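Local coordinates for protein 2-Cys peroxiredoxin (Plasmodium yoelii, PDB 2H01) that probably reduces hydrogen peroxide and organic hydroperoxides to water and alcohols as a thiol-specific thioredoxin peroxidase, at residues Y33-F38 with F124-K129; Y37-D42 with F77-W82; C71-K76 with I103-A108. All coordinates share one frame; numbering follows the deposited sequence.

From the N terminus, strand 33-38 opens contact 1, and the loop that follows it opens contact 2; the two segments share Tyr-37 and Phe-38. Contact 2 closes first, where helix 76-83 comes back onto residues 39-42. Before that helix begins, the chain passes through 71-76 at the end of strand 66-72, and contact 3 closes a shorter loop from there to 103-108. Contacts 2 and 3 therefore cross, their segments alternating along the chain. The antiparallel pairing of contact 1, completed last at 124-129, spans contact 3 entirely. Strand 66-72, beside strand 33-38 in the sheet, joins them: Cys-71 hydrogen-bonds through its backbone to Tyr-37, and Asp-74 OD2 accepts from Asp-42 N.

Contact 1. Residues Y33-F38 with F124-K129; sequences YVLLYF and FVLIDK
Tyr-33 and Lys-129 clasp each other at the end of an antiparallel strand pair. Starting at Tyr-33 CB, the side chain first passes Ile-127 O at 3.7 Å. Its CG is anti to the carbonyl carbon (chi1 -66°), which swings the ring toward Lys-129; CD2 runs beside Asp-128 CA, 3.8 Å away. The lysine chain lies across one ring face, with Lys-129 CG 3.5 Å from the Tyr-33 ring centroid in a CH-pi contact and CD close to CE1. Bends along the lysine carry NZ to the Tyr-33 OH, a weak hydrogen bond of 3.2 Å; the hydroxyl also bonds to Glu-161.

Behind this clasp the backbones form two hydrogen-bonded pairs, Val-34 with Ile-127 and Leu-36 with Val-125, the shortest bond being Val-125 N to Leu-36 O at 2.7 Å. On the face carrying Leu-35 and Tyr-37, the edge of the Phe-124 ring meets Tyr-37 CB, with CD1 at 3.5 Å, while Leu-35 CD2 lies against Leu-126 CB.

The pair forms part of the central sheet of a thioredoxin-like fold. Strand 66-72 flanks 33-38 in parallel, strand 133-138 borders 119-127, and helix 147-163 packs on Phe-124 and Leu-126.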
loop_
_atom_site.group_PDB
_atom_site.type_symbol
_atom_site.label_atom_id
_atom_site.label_comp_id
_atom_site.label_asym_id
_atom_site.label_seq_id
_atom_site.Cartn_x
_atom_site.Cartn_y
_atom_site.Cartn_z
ATOM N N TYR A 33 6.697 -7.073 5.504
ATOM C CA TYR A 33 5.783 -6.064 6.017
ATOM C C TYR A 33 5.067 -5.655 4.732
ATOM O O TYR A 33 5.619 -5.831 3.644
ATOM C CB TYR A 33 6.542 -4.856 6.578
ATOM C CG TYR A 33 7.372 -5.139 7.799
ATOM C CD1 TYR A 33 8.537 -5.905 7.710
ATOM C CD2 TYR A 33 7.003 -4.627 9.043
ATOM C CE1 TYR A 33 9.324 -6.152 8.833
ATOM C CE2 TYR A 33 7.775 -4.862 10.177
ATOM C CZ TYR A 33 8.935 -5.628 10.066
ATOM O OH TYR A 33 9.696 -5.881 11.176
ATOM N N VAL A 34 3.860 -5.114 4.835
ATOM C CA VAL A 34 3.139 -4.724 3.628
ATOM C C VAL A 34 2.714 -3.266 3.644
ATOM O O VAL A 34 2.198 -2.788 4.644
ATOM C CB VAL A 34 1.858 -5.573 3.429
ATOM C CG1 VAL A 34 1.132 -5.133 2.149
ATOM C CG2 VAL A 34 2.214 -7.059 3.363
ATOM N N LEU A 35 2.958 -2.565 2.537
ATOM C CA LEU A 35 2.519 -1.181 2.412
ATOM C C LEU A 35 1.419 -1.229 1.354
ATOM O O LEU A 35 1.696 -1.293 0.151
ATOM C CB LEU A 35 3.647 -0.245 1.950
ATOM C CG LEU A 35 3.479 1.290 2.104
ATOM C CD1 LEU A 35 2.482 1.853 1.116
ATOM C CD2 LEU A 35 3.043 1.613 3.508
ATOM N N LEU A 36 0.173 -1.241 1.813
ATOM C CA LEU A 36 -0.980 -1.267 0.922
ATOM C C LEU A 36 -1.446 0.169 0.737
ATOM O O LEU A 36 -1.689 0.874 1.722
ATOM C CB LEU A 36 -2.121 -2.086 1.540
ATOM C CG LEU A 36 -3.448 -2.034 0.755
ATOM C CD1 LEU A 36 -3.293 -2.782 -0.565
ATOM C CD2 LEU A 36 -4.586 -2.641 1.573
ATOM N N TYR A 37 -1.571 0.610 -0.514
ATOM C CA TYR A 37 -2.025 1.969 -0.776
ATOM C C TYR A 37 -3.163 1.993 -1.784
ATOM O O TYR A 37 -3.254 1.126 -2.651
ATOM C CB TYR A 37 -0.863 2.858 -1.264
ATOM C CG TYR A 37 -0.323 2.541 -2.650
ATOM C CD1 TYR A 37 0.701 1.616 -2.830
ATOM C CD2 TYR A 37 -0.828 3.189 -3.776
ATOM C CE1 TYR A 37 1.226 1.343 -4.098
ATOM C CE2 TYR A 37 -0.324 2.921 -5.052
ATOM C CZ TYR A 37 0.705 2.000 -5.203
ATOM O OH TYR A 37 1.213 1.757 -6.454
ATOM N N PHE A 38 -4.035 2.988 -1.659
ATOM C CA PHE A 38 -5.186 3.121 -2.548
ATOM C C PHE A 38 -5.194 4.393 -3.389
ATOM O O PHE A 38 -4.769 5.456 -2.948
ATOM C CB PHE A 38 -6.504 3.115 -1.754
ATOM C CG PHE A 38 -6.826 1.811 -1.092
ATOM C CD1 PHE A 38 -6.294 1.496 0.153
ATOM C CD2 PHE A 38 -7.668 0.892 -1.714
ATOM C CE1 PHE A 38 -6.597 0.275 0.781
ATOM C CE2 PHE A 38 -7.978 -0.333 -1.102
ATOM C CZ PHE A 38 -7.439 -0.638 0.152
ATOM N N PHE A 124 -2.546 5.296 2.694
ATOM C CA PHE A 124 -1.353 4.464 2.866
ATOM C C PHE A 124 -1.590 3.651 4.132
ATOM O O PHE A 124 -1.833 4.210 5.200
ATOM C CB PHE A 124 -0.071 5.301 3.031
ATOM C CG PHE A 124 0.306 6.104 1.809
ATOM C CD1 PHE A 124 0.480 5.488 0.573
ATOM C CD2 PHE A 124 0.463 7.488 1.893
ATOM C CE1 PHE A 124 0.802 6.246 -0.572
ATOM C CE2 PHE A 124 0.781 8.250 0.760
ATOM C CZ PHE A 124 0.948 7.629 -0.471
ATOM N N VAL A 125 -1.537 2.332 4.008
ATOM C CA VAL A 125 -1.768 1.450 5.143
ATOM C C VAL A 125 -0.580 0.524 5.354
ATOM O O VAL A 125 -0.266 -0.308 4.502
ATOM C CB VAL A 125 -3.030 0.602 4.917
ATOM C CG1 VAL A 125 -3.376 -0.184 6.182
ATOM C CG2 VAL A 125 -4.188 1.513 4.513
ATOM N N LEU A 126 0.085 0.673 6.493
ATOM C CA LEU A 126 1.250 -0.150 6.793
ATOM C C LEU A 126 0.840 -1.301 7.706
ATOM O O LEU A 126 0.234 -1.086 8.758
ATOM C CB LEU A 126 2.345 0.706 7.446
ATOM C CG LEU A 126 3.559 -0.012 8.039
ATOM C CD1 LEU A 126 4.293 -0.808 6.965
ATOM C CD2 LEU A 126 4.473 1.011 8.695
ATOM N N ILE A 127 1.151 -2.426 7.364
ATOM C CA ILE A 127 0.807 -3.679 8.023
ATOM C C ILE A 127 2.058 -4.464 8.405
ATOM O O ILE A 127 2.998 -4.569 7.585
ATOM C CB ILE A 127 -0.099 -4.535 7.117
ATOM C CG1 ILE A 127 -1.245 -3.690 6.557
ATOM C CG2 ILE A 127 -0.638 -5.733 7.883
ATOM C CD1 ILE A 127 -2.003 -4.358 5.433
ATOM N N ASP A 128 2.240 -4.976 9.629
ATOM C CA ASP A 128 3.448 -5.727 10.003
ATOM C C ASP A 128 3.407 -7.170 9.505
ATOM O O ASP A 128 2.447 -7.576 8.852
ATOM C CB ASP A 128 3.696 -5.699 11.521
ATOM C CG ASP A 128 2.597 -6.379 12.319
ATOM O OD1 ASP A 128 1.915 -7.288 11.795
ATOM O OD2 ASP A 128 2.428 -6.006 13.496
ATOM N N LYS A 129 4.399 -7.951 9.896
ATOM C CA LYS A 129 4.567 -9.306 9.415
ATOM C C LYS A 129 3.582 -10.286 10.056
ATOM O O LYS A 129 3.485 -11.439 9.670
ATOM C CB LYS A 129 5.998 -9.747 9.644
ATOM C CG LYS A 129 7.005 -8.728 9.217
ATOM C CD LYS A 129 8.268 -9.390 8.719
ATOM C CE LYS A 129 9.061 -10.018 9.845
ATOM N NZ LYS A 129 9.456 -9.030 10.857
#

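Contact 2. Residues Y37-D42 with F77-W82; sequences YFYPLD and FTHLAW
Asp-42 and His-79 make the polar link between the turn after strand 33-38 and helix 76-83. His-79 ND1 donates to Asp-42 OD2 over 2.7 Å in a nearly straight bond (163°), reaching the oxygen on its syn side and in the imidazole plane. Asp-42 OD1 takes the Tyr-39 hydroxyl at 2.8 Å, also from the syn side, and is also hydrogen-bonded to Ser-72 OG. Both branches are thus held and the carboxylate is kept from rotating. Tyr-39 CG lies between the backbone N and the carbonyl carbon (chi1 59°), which lets the hydroxyl reach Asp-42 and meet His-79 tip to tip; Tyr-39 OH is 3.1 Å from His-79 CE1, a contact and not a bond. His-79 NE2 bonds in turn to Ile-100 O; with an acceptor at each nitrogen the ring may well lean toward its charged form.

Van der Waals and CH-pi contact centres on the Trp-82 indole, whose side chain is about 8 Å from that of Cys-47, the predicted peroxidatic cysteine. Asp-42 CA stands over one face, 3.7 Å from the six-membered ring centroid, and the carboxylate lies obliquely across the indole, planes 31° apart, with Asp-42 CG 3.2 Å from Trp-82 CE3. Tyr-39 CE2 touches Trp-82 CZ3 at 3.6 Å.

Helix 76-83 thereby meets the loop beside helix 49-56, whose Ile-51 packs on Tyr-39 and Trp-82, and strand 66-72, whose Ser-72 touches Tyr-39 and His-79.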
loop_
_atom_site.group_PDB
_atom_site.type_symbol
_atom_site.label_atom_id
_atom_site.label_comp_id
_atom_site.label_asym_id
_atom_site.label_seq_id
_atom_site.Cartn_x
_atom_site.Cartn_y
_atom_site.Cartn_z
ATOM N N TYR A 37 -1.571 0.610 -0.514
ATOM C CA TYR A 37 -2.025 1.969 -0.776
ATOM C C TYR A 37 -3.163 1.993 -1.784
ATOM O O TYR A 37 -3.254 1.126 -2.651
ATOM C CB TYR A 37 -0.863 2.858 -1.264
ATOM C CG TYR A 37 -0.323 2.541 -2.650
ATOM C CD1 TYR A 37 0.701 1.616 -2.830
ATOM C CD2 TYR A 37 -0.828 3.189 -3.776
ATOM C CE1 TYR A 37 1.226 1.343 -4.098
ATOM C CE2 TYR A 37 -0.324 2.921 -5.052
ATOM C CZ TYR A 37 0.705 2.000 -5.203
ATOM O OH TYR A 37 1.213 1.757 -6.454
ATOM N N PHE A 38 -4.035 2.988 -1.659
ATOM C CA PHE A 38 -5.186 3.121 -2.548
ATOM C C PHE A 38 -5.194 4.393 -3.389
ATOM O O PHE A 38 -4.769 5.456 -2.948
ATOM C CB PHE A 38 -6.504 3.115 -1.754
ATOM C CG PHE A 38 -6.826 1.811 -1.092
ATOM C CD1 PHE A 38 -6.294 1.496 0.153
ATOM C CD2 PHE A 38 -7.668 0.892 -1.714
ATOM C CE1 PHE A 38 -6.597 0.275 0.781
ATOM C CE2 PHE A 38 -7.978 -0.333 -1.102
ATOM C CZ PHE A 38 -7.439 -0.638 0.152
ATOM N N TYR A 39 -5.680 4.276 -4.613
ATOM C CA TYR A 39 -5.828 5.441 -5.470
ATOM C C TYR A 39 -7.180 5.237 -6.166
ATOM O O TYR A 39 -7.643 4.112 -6.314
ATOM C CB TYR A 39 -4.667 5.577 -6.464
ATOM C CG TYR A 39 -4.458 4.415 -7.403
ATOM C CD1 TYR A 39 -3.775 3.272 -6.988
ATOM C CD2 TYR A 39 -4.940 4.463 -8.720
ATOM C CE1 TYR A 39 -3.573 2.208 -7.854
ATOM C CE2 TYR A 39 -4.748 3.403 -9.594
ATOM C CZ TYR A 39 -4.062 2.280 -9.155
ATOM O OH TYR A 39 -3.867 1.231 -10.009
ATOM N N PRO A 40 -7.840 6.331 -6.564
ATOM C CA PRO A 40 -9.143 6.280 -7.232
ATOM C C PRO A 40 -9.236 5.431 -8.499
ATOM O O PRO A 40 -9.921 4.407 -8.537
ATOM C CB PRO A 40 -9.440 7.753 -7.534
ATOM C CG PRO A 40 -8.680 8.499 -6.479
ATOM C CD PRO A 40 -7.384 7.725 -6.404
ATOM N N LEU A 41 -8.536 5.869 -9.538
ATOM C CA LEU A 41 -8.619 5.202 -10.826
ATOM C C LEU A 41 -7.380 5.224 -11.687
ATOM O O LEU A 41 -6.459 6.014 -11.492
ATOM C CB LEU A 41 -9.736 5.841 -11.649
ATOM C CG LEU A 41 -11.152 5.867 -11.086
ATOM C CD1 LEU A 41 -11.991 6.846 -11.897
ATOM C CD2 LEU A 41 -11.742 4.463 -11.119
ATOM N N ASP A 42 -7.417 4.344 -12.676
ATOM C CA ASP A 42 -6.385 4.200 -13.680
ATOM C C ASP A 42 -6.751 5.160 -14.816
ATOM O O ASP A 42 -7.898 5.584 -14.930
ATOM C CB ASP A 42 -6.411 2.778 -14.231
ATOM C CG ASP A 42 -5.733 1.770 -13.321
ATOM O OD1 ASP A 42 -5.609 2.003 -12.096
ATOM O OD2 ASP A 42 -5.343 0.722 -13.861
ATOM N N PHE A 77 -7.053 -6.210 -16.086
ATOM C CA PHE A 77 -6.832 -5.935 -17.498
ATOM C C PHE A 77 -6.524 -4.459 -17.714
ATOM O O PHE A 77 -5.660 -4.111 -18.517
ATOM C CB PHE A 77 -8.054 -6.352 -18.305
ATOM C CG PHE A 77 -8.328 -7.819 -18.243
ATOM C CD1 PHE A 77 -7.542 -8.713 -18.959
ATOM C CD2 PHE A 77 -9.352 -8.313 -17.454
ATOM C CE1 PHE A 77 -7.769 -10.080 -18.892
ATOM C CE2 PHE A 77 -9.590 -9.683 -17.380
ATOM C CZ PHE A 77 -8.796 -10.570 -18.102
ATOM N N THR A 78 -7.211 -3.558 -17.032
ATOM C CA THR A 78 -6.842 -2.171 -17.211
ATOM C C THR A 78 -5.572 -1.712 -16.516
ATOM O O THR A 78 -4.932 -0.778 -16.971
ATOM C CB THR A 78 -7.996 -1.175 -17.105
ATOM O OG1 THR A 78 -9.191 -1.846 -16.737
ATOM C CG2 THR A 78 -7.769 -0.205 -16.005
ATOM N N HIS A 79 -5.187 -2.406 -15.450
ATOM C CA HIS A 79 -3.877 -2.137 -14.852
ATOM C C HIS A 79 -2.802 -2.467 -15.885
ATOM O O HIS A 79 -1.892 -1.682 -16.135
ATOM C CB HIS A 79 -3.622 -3.022 -13.618
ATOM C CG HIS A 79 -4.361 -2.602 -12.387
ATOM N ND1 HIS A 79 -4.940 -1.362 -12.247
ATOM C CD2 HIS A 79 -4.568 -3.247 -11.214
ATOM C CE1 HIS A 79 -5.474 -1.258 -11.044
ATOM N NE2 HIS A 79 -5.260 -2.389 -10.397
ATOM N N LEU A 80 -2.903 -3.651 -16.473
ATOM C CA LEU A 80 -1.932 -4.086 -17.473
ATOM C C LEU A 80 -1.825 -3.068 -18.608
ATOM O O LEU A 80 -0.725 -2.636 -18.969
ATOM C CB LEU A 80 -2.328 -5.451 -18.039
ATOM C CG LEU A 80 -1.424 -5.982 -19.152
ATOM C CD1 LEU A 80 0.015 -6.075 -18.628
ATOM C CD2 LEU A 80 -1.924 -7.350 -19.629
ATOM N N ALA A 81 -2.976 -2.686 -19.157
ATOM C CA ALA A 81 -3.028 -1.718 -20.241
ATOM C C ALA A 81 -2.437 -0.379 -19.811
ATOM O O ALA A 81 -1.875 0.346 -20.634
ATOM C CB ALA A 81 -4.474 -1.526 -20.703
ATOM N N TRP A 82 -2.562 -0.050 -18.528
ATOM C CA TRP A 82 -2.034 1.214 -18.020
ATOM C C TRP A 82 -0.517 1.142 -17.864
ATOM O O TRP A 82 0.173 2.152 -17.986
ATOM C CB TRP A 82 -2.678 1.561 -16.680
ATOM C CG TRP A 82 -2.542 2.995 -16.288
ATOM C CD1 TRP A 82 -2.437 4.063 -17.123
ATOM C CD2 TRP A 82 -2.639 3.531 -14.963
ATOM N NE1 TRP A 82 -2.471 5.238 -16.407
ATOM C CE2 TRP A 82 -2.595 4.939 -15.077
ATOM C CE3 TRP A 82 -2.765 2.956 -13.691
ATOM C CZ2 TRP A 82 -2.675 5.785 -13.967
ATOM C CZ3 TRP A 82 -2.844 3.793 -12.587
ATOM C CH2 TRP A 82 -2.800 5.196 -12.732
#

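Contact 3. Residues C71-K76 with I103-A108; sequences CSVDSK and ISKSIA
Val-73 and Ile-103 meet without any aromatic ring; the flat groups here are a peptide carbonyl and a carboxylate. The carbonyl oxygen of Val-73 receives the CA-H of Ile-103, with CA 3.6 Å from O. It also accepts from a water at 2.8 Å, which in turn accepts from Lys-105 NZ over 3.1 Å and makes a weak, long bond to Ile-103 O. This water ties the two segments together where no direct hydrogen bond joins them. The Asp-74 carboxylate takes no part across the contact; its OD2 accepts from Ser-72 OG, 2.8 Å away, through the anti lone pair, and from Asp-42 N.

Around the water the contact is made by van der Waals touches. Lys-105 runs extended until a bend at its last torsion (chi4 -63°) turns NZ to 3.8 Å from Val-73 CG2, while its CG rests on Val-73 CG1; NZ is further bonded to Ser-118 O. Ile-103 CD1 touches Ser-75 CB at 4.0 Å, and Ile-107 CG2 lies more loosely by Cys-71 SG.

An ST turn, Ser-106 N bonding to Ser-104 OG, leads into helix 106-110, with Lys-105 at the N-cap position. That helix lies beside the C-terminal end of strand 66-72, with Phe-38 of strand 33-38 packing against both Cys-71 and Ile-107, and Ala-11 of strand 10-14 also touching Ile-107.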
loop_
_atom_site.group_PDB
_atom_site.type_symbol
_atom_site.label_atom_id
_atom_site.label_comp_id
_atom_site.label_asym_id
_atom_site.label_seq_id
_atom_site.Cartn_x
_atom_site.Cartn_y
_atom_site.Cartn_z
ATOM N N CYS A 71 -3.582 -0.459 -4.918
ATOM C CA CYS A 71 -4.944 -0.891 -5.171
ATOM C C CYS A 71 -5.912 0.195 -5.653
ATOM O O CYS A 71 -5.944 1.300 -5.110
ATOM C CB CYS A 71 -5.485 -1.530 -3.890
ATOM S SG CYS A 71 -7.186 -2.142 -3.941
ATOM N N SER A 72 -6.679 -0.133 -6.695
ATOM C CA SER A 72 -7.721 0.749 -7.237
ATOM C C SER A 72 -8.843 -0.198 -7.655
ATOM O O SER A 72 -8.609 -1.388 -7.884
ATOM C CB SER A 72 -7.252 1.552 -8.454
ATOM O OG SER A 72 -7.473 0.847 -9.663
ATOM N N VAL A 73 -10.057 0.317 -7.756
ATOM C CA VAL A 73 -11.179 -0.529 -8.118
ATOM C C VAL A 73 -11.178 -1.030 -9.573
ATOM O O VAL A 73 -12.071 -1.781 -9.966
ATOM C CB VAL A 73 -12.516 0.191 -7.806
ATOM C CG1 VAL A 73 -12.542 0.608 -6.329
ATOM C CG2 VAL A 73 -12.681 1.393 -8.702
ATOM N N ASP A 74 -10.204 -0.587 -10.365
ATOM C CA ASP A 74 -10.001 -1.052 -11.738
ATOM C C ASP A 74 -9.710 -2.556 -11.856
ATOM O O ASP A 74 -9.256 -3.183 -10.914
ATOM C CB ASP A 74 -8.871 -0.256 -12.411
ATOM C CG ASP A 74 -9.191 1.224 -12.585
ATOM O OD1 ASP A 74 -9.925 1.582 -13.503
ATOM O OD2 ASP A 74 -8.730 2.116 -11.864
ATOM N N SER A 75 -9.970 -3.126 -13.026
ATOM C CA SER A 75 -9.717 -4.552 -13.248
ATOM C C SER A 75 -8.232 -4.788 -13.516
ATOM O O SER A 75 -7.478 -3.836 -13.751
ATOM C CB SER A 75 -10.519 -5.052 -14.455
ATOM O OG SER A 75 -10.040 -4.448 -15.648
ATOM N N LYS A 76 -7.816 -6.054 -13.489
ATOM C CA LYS A 76 -6.421 -6.380 -13.747
ATOM C C LYS A 76 -6.069 -6.085 -15.201
ATOM O O LYS A 76 -4.927 -5.743 -15.514
ATOM C CB LYS A 76 -6.118 -7.850 -13.422
ATOM C CG LYS A 76 -6.922 -8.899 -14.181
ATOM C CD LYS A 76 -6.260 -10.270 -13.983
ATOM C CE LYS A 76 -6.915 -11.389 -14.791
ATOM N NZ LYS A 76 -8.250 -11.748 -14.247
ATOM N N ILE A 103 -12.141 -5.173 -7.915
ATOM C CA ILE A 103 -13.207 -5.006 -8.886
ATOM C C ILE A 103 -14.607 -5.169 -8.324
ATOM O O ILE A 103 -15.560 -4.705 -8.912
ATOM C CB ILE A 103 -13.021 -5.917 -10.102
ATOM C CG1 ILE A 103 -14.249 -5.842 -10.989
ATOM C CG2 ILE A 103 -12.817 -7.339 -9.680
ATOM C CD1 ILE A 103 -13.932 -5.629 -12.410
ATOM N N SER A 104 -14.723 -5.835 -7.187
ATOM C CA SER A 104 -15.963 -5.844 -6.431
ATOM C C SER A 104 -16.100 -4.679 -5.468
ATOM O O SER A 104 -17.149 -4.472 -4.889
ATOM C CB SER A 104 -16.144 -7.179 -5.710
ATOM O OG SER A 104 -15.513 -7.190 -4.454
ATOM N N LYS A 105 -15.024 -3.925 -5.306
ATOM C CA LYS A 105 -14.980 -2.816 -4.363
ATOM C C LYS A 105 -14.894 -3.247 -2.899
ATOM O O LYS A 105 -14.860 -2.412 -2.008
ATOM C CB LYS A 105 -16.154 -1.871 -4.570
ATOM C CG LYS A 105 -16.076 -1.084 -5.849
ATOM C CD LYS A 105 -17.187 -0.073 -5.973
ATOM C CE LYS A 105 -17.492 0.207 -7.418
ATOM N NZ LYS A 105 -16.335 0.810 -8.088
ATOM N N SER A 106 -14.769 -4.550 -2.681
ATOM C CA SER A 106 -14.794 -5.125 -1.354
ATOM C C SER A 106 -13.626 -4.698 -0.464
ATOM O O SER A 106 -13.797 -4.438 0.705
ATOM C CB SER A 106 -14.923 -6.651 -1.426
ATOM O OG SER A 106 -13.745 -7.282 -1.880
ATOM N N ILE A 107 -12.441 -4.623 -1.041
ATOM C CA ILE A 107 -11.248 -4.288 -0.291
ATOM C C ILE A 107 -11.301 -2.853 0.202
ATOM O O ILE A 107 -11.137 -2.596 1.387
ATOM C CB ILE A 107 -9.982 -4.564 -1.123
ATOM C CG1 ILE A 107 -9.905 -6.045 -1.480
ATOM C CG2 ILE A 107 -8.754 -4.132 -0.380
ATOM C CD1 ILE A 107 -9.108 -6.370 -2.709
ATOM N N ALA A 108 -11.565 -1.928 -0.708
ATOM C CA ALA A 108 -11.720 -0.541 -0.336
ATOM C C ALA A 108 -12.731 -0.425 0.778
ATOM O O ALA A 108 -12.538 0.334 1.707
ATOM C CB ALA A 108 -12.118 0.306 -1.514
HETATM O O HOH W 1 -14.838 -1.411 -9.683
#